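Local coordinates for mandelate racemase/muconate lactonizing enzyme-like protein (Rubrobacter xylanophilus DSM 9941, PDB 3CYJ), which belongs to the enolase superfamily, pairing an N-terminal capping domain with a TIM-barrel-like C-terminal domain, and carries a bound sodium ion in this model, at residues 19-22 against 23-26; 119-122 against 123-126; 275-278 against 279-283; 334-338 against 339-343. All blocks are in the same frame, centred on the assembly; numbering follows the deposited sequence.

Interaction 1 of 4, residues 19-22 against 23-26; sequences PTDY and PESD
Tyr22 turns its CG anti to the backbone N (chi1 -169°), which sets the ring beside its own carbonyl carbon and over Pro23 CD. Pro23 CD lies 3.5 Å from the centroid of the Tyr22 ring, 22° off the ring normal and somewhat toward the rim. This is a CH-pi contact that suits a Tyr-Pro pair, because the proline CD next to nitrogen carries slightly polarised hydrogens. Thr20 is rotated so that OG1 sits between its backbone N and carbonyl carbon (chi1 51°). From there Thr20 OG1 donates to Tyr22 O at 2.7 Å, coming from above the carbonyl plane, and the hydroxyl helps to fix the corner. These residues belong to the strand 8-26, which pairs in a hairpin with 29-31 in the N-terminal domain of the enolase superfamily; the chain turns a corner at Asp21 and Tyr22 and then resumes as strand. Glu24 extends back across the bend, its CD 3.7 Å from the methyl CG2 of Thr20. Glu24 OE2 stands 4.0 Å from Asp21 OD1, with the two carboxylate planes steeply inclined. A water probably eases this meeting of like charges, donating to Asp21 OD1 at 2.8 Å and to Glu24 OE2 at 2.6 Å. Asp21 OD1 is also hydrogen-bonded to His320, at the start of the helix 320-329, while the side chain of Glu24 lies about 12 Å from the sodium ion.

Interaction 2 of 4, residues 119-122 against 123-126; sequences LPLA and DALP
The flat carboxylate of Asp123 brings one oxygen against the pyrrolidine ring of Pro120: Asp123 OD1 lies 3.3 Å from Pro120 CG and 3.5 Å from Pro120 CD, while OD2 forms a salt bridge with Arg127. Asp123 reaches the ring because its CG stands beside the backbone N (chi1 -73°). Pro120 is the N-cap of the one-turn helix 121-124, a place where proline costs little, since its missing N-H would have no helical acceptor. Pro120 O receives Ala124 N at 3.2 Å, in the carbonyl plane, and Asp123 N more weakly. Ala124 N also reaches Leu121 O at 2.8 Å, from well above that carbonyl's plane, so one N-H is shared by two acceptors as the turn tightens. Asp123 O accepts a hydrogen bond from Lys113 of the third subunit. Leu125 leaves the helical conformation, its N held only weakly by Leu121 O and Ala122 O, and a water donating to Ala122 O and Pro126 O bridges the exit. On the apolar side, Leu121 CG meets Leu125 CD1 at 4.0 Å. Both leucines pack on Trp110 of the helix 97-116 and on Ile277 of the helix 276-280.

Interaction 3 of 4, residues 275-278 against 279-283; sequences GGIT and GLLRV
Thr278, Gly279 and Ile277 carry this single tight turn. Gly279 N donates to Gly275 O at 3.1 Å, arriving high above the carbonyl plane, and the bare CA of Gly279 comes within 4.2 Å of Gly275 CA. Such closeness suits two residues without side chains; Gly275 and Gly276 also take positive phi values, which glycine adopts easily. Thr278 has OG1 beside its backbone N (chi1 -61°), where the hydroxyl is hydrogen-bonded to both Asp106 and Trp110, so a small polar side chain is satisfied in buried surroundings. Thr278 O meets Arg282 CD at 3.2 Å and accepts only a weak bond from Leu281 N. Leu281 N is better served by Ile277 O, at 3.1 Å and nearly along the C=O axis. Branched Ile277 lays CG2 alongside Leu281 CD1, 4.2 Å apart, giving the turn an apolar flank. Arg282, bent at its second torsion, sends its guanidinium to Glu311 of the third subunit in a salt bridge. The helix 276-280 packs against Asp106 and Trp110 of the helix 97-116, Trp82 of the helix 78-88, which touches Thr278 and Arg282, and Phe294 of the strand 294-296, on which Leu280 packs.

Interaction 4 of 4, residues 334-338 against 339-343; sequences LDPEG and GSLRP
Gly339 N donates to Pro336 O at 2.9 Å, a bond that is fairly straight at 157° and tilted from the carbonyl plane. It closes a four-residue reversal whose two central residues, Glu337 and Gly338, have the backbone angles of a type II beta turn. Gly338 suits the third position because phi there is positive (86°), and Gly339 follows with a positive phi as well. The turn is prepared one step earlier: Asp335 OD2 accepts from Glu337 N at 3.0 Å, from above the carboxylate plane, which makes an Asx turn. Pro336, with its ring restraining phi, is shared by the two turns, and Pro336 CA also approaches Ser340 O at 3.4 Å in a CH...O contact.

The returning arm is held by apolar packing and water. Leu341, its CG beside the backbone N, brings the CD2 methyl over Pro336 CB at 3.7 Å and up to Leu334 CB at 4.0 Å. Leu334 CD1 rests on Arg342 O, 3.4 Å away. One water donates to Asp335 O and accepts from Arg342 N, linking the arms through their backbones; another donates to Gly338 O and is hydrogen-bonded to Ser340 OG, 2.9 Å from it. Leu334 and Leu341 both lie on Ala304 of the helix 300-306. End to end, 334-338 and 339-343 point 147° apart, and the second joins the strand 132-137 in antiparallel fashion through Gly339 and Leu341, so a type II turn led in by an Asx turn delivers a short strand to the sheet of the TIM-barrel-like domain.

Overall arrangement
Interactions 2 and 3 are the buried pair: their short helices pack directly together, Leu121 and Leu125 against Ile277, joining the N-terminal family region to the barrel region, and both touch the third subunit. Their backbone bonds are helical, with leucines and isoleucine on the shared flank. Interaction 1 is a surface contact in the N-terminal region, its centre about 34 Å from that of interaction 2 and on the opposite side of the chain's centre; it relies on a proline-aromatic contact and water between carboxylates. Interaction 4 is partly buried, a turn entering a strand, and reaches interaction 2 through Pro343 against Ala122. Bridging waters take part in interactions 1, 2 and 4.

Interaction 1 of 4, residues 19-22 against 23-26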
# COMPACT_ATOMS: atom_id res chain seq x y z
N PRO A 19 -43.68 7.67 -23.79
CA PRO A 19 -43.11 9.01 -23.76
C PRO A 19 -43.02 9.56 -22.35
O PRO A 19 -43.91 9.35 -21.56
CB PRO A 19 -44.12 9.83 -24.60
CG PRO A 19 -44.69 8.81 -25.56
CD PRO A 19 -44.85 7.59 -24.68
N THR A 20 -41.95 10.28 -22.07
CA THR A 20 -41.83 11.08 -20.87
C THR A 20 -42.87 12.21 -20.97
O THR A 20 -43.29 12.57 -22.08
CB THR A 20 -40.39 11.68 -20.73
OG1 THR A 20 -40.01 12.34 -21.95
CG2 THR A 20 -39.36 10.56 -20.50
N ASP A 21 -43.27 12.77 -19.84
CA ASP A 21 -44.24 13.86 -19.86
C ASP A 21 -43.61 15.24 -20.22
O ASP A 21 -44.30 16.24 -20.29
CB ASP A 21 -45.09 13.88 -18.57
CG ASP A 21 -44.25 14.07 -17.29
OD1 ASP A 21 -43.01 14.22 -17.39
OD2 ASP A 21 -44.82 14.08 -16.18
N TYR A 22 -42.30 15.28 -20.44
CA TYR A 22 -41.61 16.52 -20.83
C TYR A 22 -40.29 16.02 -21.41
O TYR A 22 -39.88 14.89 -21.11
CB TYR A 22 -41.36 17.40 -19.60
CG TYR A 22 -40.90 18.81 -19.89
CD1 TYR A 22 -41.81 19.80 -20.30
CD2 TYR A 22 -39.55 19.17 -19.74
CE1 TYR A 22 -41.38 21.14 -20.57
CE2 TYR A 22 -39.12 20.51 -20.00
CZ TYR A 22 -40.05 21.48 -20.43
OH TYR A 22 -39.63 22.77 -20.69
N PRO A 23 -39.61 16.82 -22.27
CA PRO A 23 -38.25 16.34 -22.67
C PRO A 23 -37.30 16.28 -21.43
O PRO A 23 -37.27 17.23 -20.63
CB PRO A 23 -37.73 17.43 -23.64
CG PRO A 23 -38.84 18.44 -23.83
CD PRO A 23 -40.02 18.07 -22.94
N GLU A 24 -36.52 15.21 -21.29
CA GLU A 24 -35.72 15.06 -20.06
C GLU A 24 -34.23 14.92 -20.35
O GLU A 24 -33.82 14.38 -21.37
CB GLU A 24 -36.23 13.88 -19.22
CG GLU A 24 -37.64 14.11 -18.60
CD GLU A 24 -38.14 12.89 -17.84
OE1 GLU A 24 -37.36 11.94 -17.66
OE2 GLU A 24 -39.30 12.85 -17.39
N SER A 25 -33.41 15.40 -19.43
CA SER A 25 -31.97 15.26 -19.63
C SER A 25 -31.26 15.28 -18.28
O SER A 25 -31.85 15.65 -17.25
CB SER A 25 -31.45 16.36 -20.53
OG SER A 25 -31.56 17.60 -19.85
N ASP A 26 -30.00 14.88 -18.29
CA ASP A 26 -29.21 14.94 -17.10
C ASP A 26 -27.85 15.37 -17.60
O ASP A 26 -27.73 15.77 -18.81
CB ASP A 26 -29.21 13.60 -16.32
CG ASP A 26 -28.67 12.42 -17.14
OD1 ASP A 26 -27.75 12.61 -17.97
OD2 ASP A 26 -29.15 11.28 -16.92
O HOH W 1 -40.43 15.21 -17.05

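Interaction 2 of 4, residues 119-122 against 123-126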
# COMPACT_ATOMS: atom_id res chain seq x y z
N LEU A 119 -48.08 -15.18 -0.48
CA LEU A 119 -47.50 -14.10 0.36
C LEU A 119 -47.20 -12.84 -0.44
O LEU A 119 -46.85 -12.94 -1.62
CB LEU A 119 -46.20 -14.58 1.00
CG LEU A 119 -46.31 -15.67 2.07
CD1 LEU A 119 -44.96 -16.11 2.58
CD2 LEU A 119 -47.26 -15.26 3.24
N PRO A 120 -47.35 -11.66 0.17
CA PRO A 120 -46.67 -10.48 -0.40
C PRO A 120 -45.16 -10.78 -0.61
O PRO A 120 -44.57 -11.56 0.17
CB PRO A 120 -46.82 -9.42 0.70
CG PRO A 120 -47.98 -9.94 1.61
CD PRO A 120 -47.87 -11.43 1.54
N LEU A 121 -44.53 -10.23 -1.65
CA LEU A 121 -43.14 -10.60 -1.93
C LEU A 121 -42.22 -10.31 -0.73
O LEU A 121 -41.39 -11.15 -0.36
CB LEU A 121 -42.60 -9.90 -3.21
CG LEU A 121 -41.17 -10.28 -3.60
CD1 LEU A 121 -40.99 -11.76 -3.61
CD2 LEU A 121 -40.75 -9.68 -4.96
N ALA A 122 -42.42 -9.16 -0.10
CA ALA A 122 -41.64 -8.78 1.05
C ALA A 122 -41.66 -9.86 2.12
O ALA A 122 -40.63 -10.13 2.75
CB ALA A 122 -42.12 -7.48 1.58
N ASP A 123 -42.80 -10.53 2.28
CA ASP A 123 -42.93 -11.63 3.25
C ASP A 123 -42.29 -12.94 2.82
O ASP A 123 -41.98 -13.78 3.67
CB ASP A 123 -44.40 -11.86 3.64
CG ASP A 123 -44.94 -10.74 4.54
OD1 ASP A 123 -46.12 -10.35 4.33
OD2 ASP A 123 -44.17 -10.24 5.43
N ALA A 124 -42.09 -13.13 1.51
CA ALA A 124 -41.41 -14.34 1.03
C ALA A 124 -39.86 -14.23 1.10
O ALA A 124 -39.14 -15.23 1.00
CB ALA A 124 -41.87 -14.69 -0.40
N LEU A 125 -39.36 -13.01 1.27
CA LEU A 125 -37.93 -12.79 1.41
C LEU A 125 -37.59 -12.61 2.89
O LEU A 125 -38.50 -12.37 3.70
CB LEU A 125 -37.60 -11.51 0.66
CG LEU A 125 -37.79 -11.59 -0.87
CD1 LEU A 125 -37.77 -10.23 -1.49
CD2 LEU A 125 -36.71 -12.52 -1.45
N PRO A 126 -36.29 -12.71 3.26
CA PRO A 126 -35.87 -12.38 4.62
C PRO A 126 -36.27 -10.93 4.88
O PRO A 126 -35.96 -10.06 4.09
CB PRO A 126 -34.34 -12.48 4.54
CG PRO A 126 -34.12 -13.52 3.51
CD PRO A 126 -35.15 -13.17 2.44
O HOH W 2 -38.49 -8.52 2.77

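Interaction 3 of 4, residues 275-278 against 279-283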
# COMPACT_ATOMS: atom_id res chain seq x y z
N GLY A 275 -28.98 -8.00 -11.07
CA GLY A 275 -29.22 -9.44 -10.94
C GLY A 275 -30.52 -9.77 -10.23
O GLY A 275 -30.74 -10.90 -9.79
N GLY A 276 -31.38 -8.78 -10.15
CA GLY A 276 -32.72 -9.01 -9.66
C GLY A 276 -32.73 -9.14 -8.14
O GLY A 276 -31.86 -8.62 -7.44
N ILE A 277 -33.72 -9.86 -7.64
CA ILE A 277 -33.87 -10.01 -6.22
C ILE A 277 -32.73 -10.87 -5.70
O ILE A 277 -32.10 -10.52 -4.71
CB ILE A 277 -35.24 -10.55 -5.89
CG1 ILE A 277 -36.24 -9.36 -6.03
CG2 ILE A 277 -35.25 -11.20 -4.49
CD1 ILE A 277 -37.68 -9.78 -6.19
N THR A 278 -32.45 -11.98 -6.40
CA THR A 278 -31.36 -12.83 -5.98
C THR A 278 -30.07 -12.00 -5.89
O THR A 278 -29.37 -12.10 -4.90
CB THR A 278 -31.23 -14.04 -6.92
OG1 THR A 278 -32.45 -14.77 -6.85
CG2 THR A 278 -30.07 -14.94 -6.52
N GLY A 279 -29.79 -11.16 -6.90
CA GLY A 279 -28.62 -10.31 -6.87
C GLY A 279 -28.64 -9.36 -5.67
O GLY A 279 -27.63 -9.21 -4.94
N LEU A 280 -29.79 -8.71 -5.46
CA LEU A 280 -29.92 -7.73 -4.40
C LEU A 280 -29.63 -8.27 -3.01
O LEU A 280 -29.15 -7.54 -2.17
CB LEU A 280 -31.27 -7.03 -4.46
CG LEU A 280 -31.34 -5.71 -3.67
CD1 LEU A 280 -30.45 -4.66 -4.24
CD2 LEU A 280 -32.76 -5.13 -3.61
N LEU A 281 -29.92 -9.55 -2.78
CA LEU A 281 -29.79 -10.20 -1.47
C LEU A 281 -28.35 -10.26 -1.00
O LEU A 281 -28.04 -10.42 0.19
CB LEU A 281 -30.38 -11.62 -1.53
CG LEU A 281 -31.91 -11.65 -1.47
CD1 LEU A 281 -32.51 -13.00 -1.86
CD2 LEU A 281 -32.37 -11.22 -0.07
N ARG A 282 -27.44 -10.12 -1.96
CA ARG A 282 -26.03 -10.19 -1.66
C ARG A 282 -25.47 -8.85 -1.24
O ARG A 282 -24.36 -8.76 -0.74
CB ARG A 282 -25.29 -10.66 -2.88
CG ARG A 282 -25.29 -12.14 -2.92
CD ARG A 282 -26.45 -12.75 -3.76
NE ARG A 282 -26.12 -14.15 -3.99
CZ ARG A 282 -25.22 -14.56 -4.87
NH1 ARG A 282 -24.96 -15.84 -4.97
NH2 ARG A 282 -24.58 -13.68 -5.65
N VAL A 283 -26.27 -7.81 -1.37
CA VAL A 283 -25.79 -6.46 -1.25
C VAL A 283 -25.55 -6.06 0.19
O VAL A 283 -24.56 -5.37 0.48
CB VAL A 283 -26.74 -5.48 -1.99
CG1 VAL A 283 -26.91 -4.20 -1.21
CG2 VAL A 283 -26.25 -5.26 -3.40

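Interaction 4 of 4, residues 334-338 against 339-343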
# COMPACT_ATOMS: atom_id res chain seq x y z
N LEU A 334 -47.88 1.66 -5.19
CA LEU A 334 -47.99 2.13 -3.82
C LEU A 334 -47.84 3.63 -3.77
O LEU A 334 -47.19 4.21 -4.61
CB LEU A 334 -46.94 1.43 -2.98
CG LEU A 334 -47.09 -0.12 -2.98
CD1 LEU A 334 -45.91 -0.81 -2.28
CD2 LEU A 334 -48.45 -0.59 -2.39
N ASP A 335 -48.49 4.25 -2.78
CA ASP A 335 -48.37 5.70 -2.55
C ASP A 335 -47.22 6.02 -1.58
O ASP A 335 -47.12 5.40 -0.51
CB ASP A 335 -49.68 6.23 -1.96
CG ASP A 335 -49.82 7.74 -2.05
OD1 ASP A 335 -50.97 8.21 -1.92
OD2 ASP A 335 -48.82 8.46 -2.24
N PRO A 336 -46.35 6.98 -1.96
CA PRO A 336 -45.17 7.38 -1.17
C PRO A 336 -45.47 8.56 -0.22
O PRO A 336 -44.55 9.12 0.39
CB PRO A 336 -44.17 7.82 -2.24
CG PRO A 336 -45.07 8.45 -3.29
CD PRO A 336 -46.28 7.52 -3.33
N GLU A 337 -46.73 8.96 -0.16
CA GLU A 337 -47.21 9.95 0.81
C GLU A 337 -46.58 9.78 2.22
O GLU A 337 -46.66 8.74 2.83
CB GLU A 337 -48.76 9.84 0.88
CG GLU A 337 -49.43 10.45 2.08
CD GLU A 337 -49.55 11.97 1.97
OE1 GLU A 337 -49.43 12.50 0.83
OE2 GLU A 337 -49.76 12.63 3.04
N GLY A 338 -45.96 10.83 2.73
CA GLY A 338 -45.42 10.79 4.09
C GLY A 338 -44.00 10.19 4.14
O GLY A 338 -43.43 10.05 5.23
N GLY A 339 -43.47 9.76 2.99
CA GLY A 339 -42.04 9.52 2.85
C GLY A 339 -41.60 8.08 2.70
O GLY A 339 -40.41 7.81 2.53
N SER A 340 -42.56 7.16 2.81
CA SER A 340 -42.23 5.75 2.75
C SER A 340 -43.14 4.98 1.79
O SER A 340 -44.22 5.45 1.43
CB SER A 340 -42.30 5.12 4.13
OG SER A 340 -41.16 5.51 4.85
N LEU A 341 -42.67 3.80 1.37
CA LEU A 341 -43.50 2.84 0.70
C LEU A 341 -43.70 1.61 1.58
O LEU A 341 -42.73 1.04 2.05
CB LEU A 341 -42.85 2.40 -0.63
CG LEU A 341 -42.71 3.46 -1.70
CD1 LEU A 341 -42.06 2.87 -2.99
CD2 LEU A 341 -44.07 4.10 -2.04
N ARG A 342 -44.95 1.20 1.77
CA ARG A 342 -45.25 -0.01 2.51
C ARG A 342 -45.86 -1.06 1.61
O ARG A 342 -46.89 -0.82 0.98
CB ARG A 342 -46.25 0.30 3.65
CG ARG A 342 -46.53 -0.87 4.60
CD ARG A 342 -47.65 -0.50 5.59
NE ARG A 342 -47.28 0.66 6.42
CZ ARG A 342 -46.54 0.58 7.55
NH1 ARG A 342 -46.10 -0.59 8.00
NH2 ARG A 342 -46.25 1.69 8.22
N PRO A 343 -45.24 -2.23 1.53
CA PRO A 343 -45.93 -3.28 0.82
C PRO A 343 -47.36 -3.49 1.34
O PRO A 343 -47.64 -3.34 2.57
CB PRO A 343 -45.07 -4.52 1.08
CG PRO A 343 -43.71 -3.94 1.11
CD PRO A 343 -43.87 -2.64 1.87
O HOH W 3 -47.11 3.23 0.73
O HOH W 4 -41.76 8.05 6.06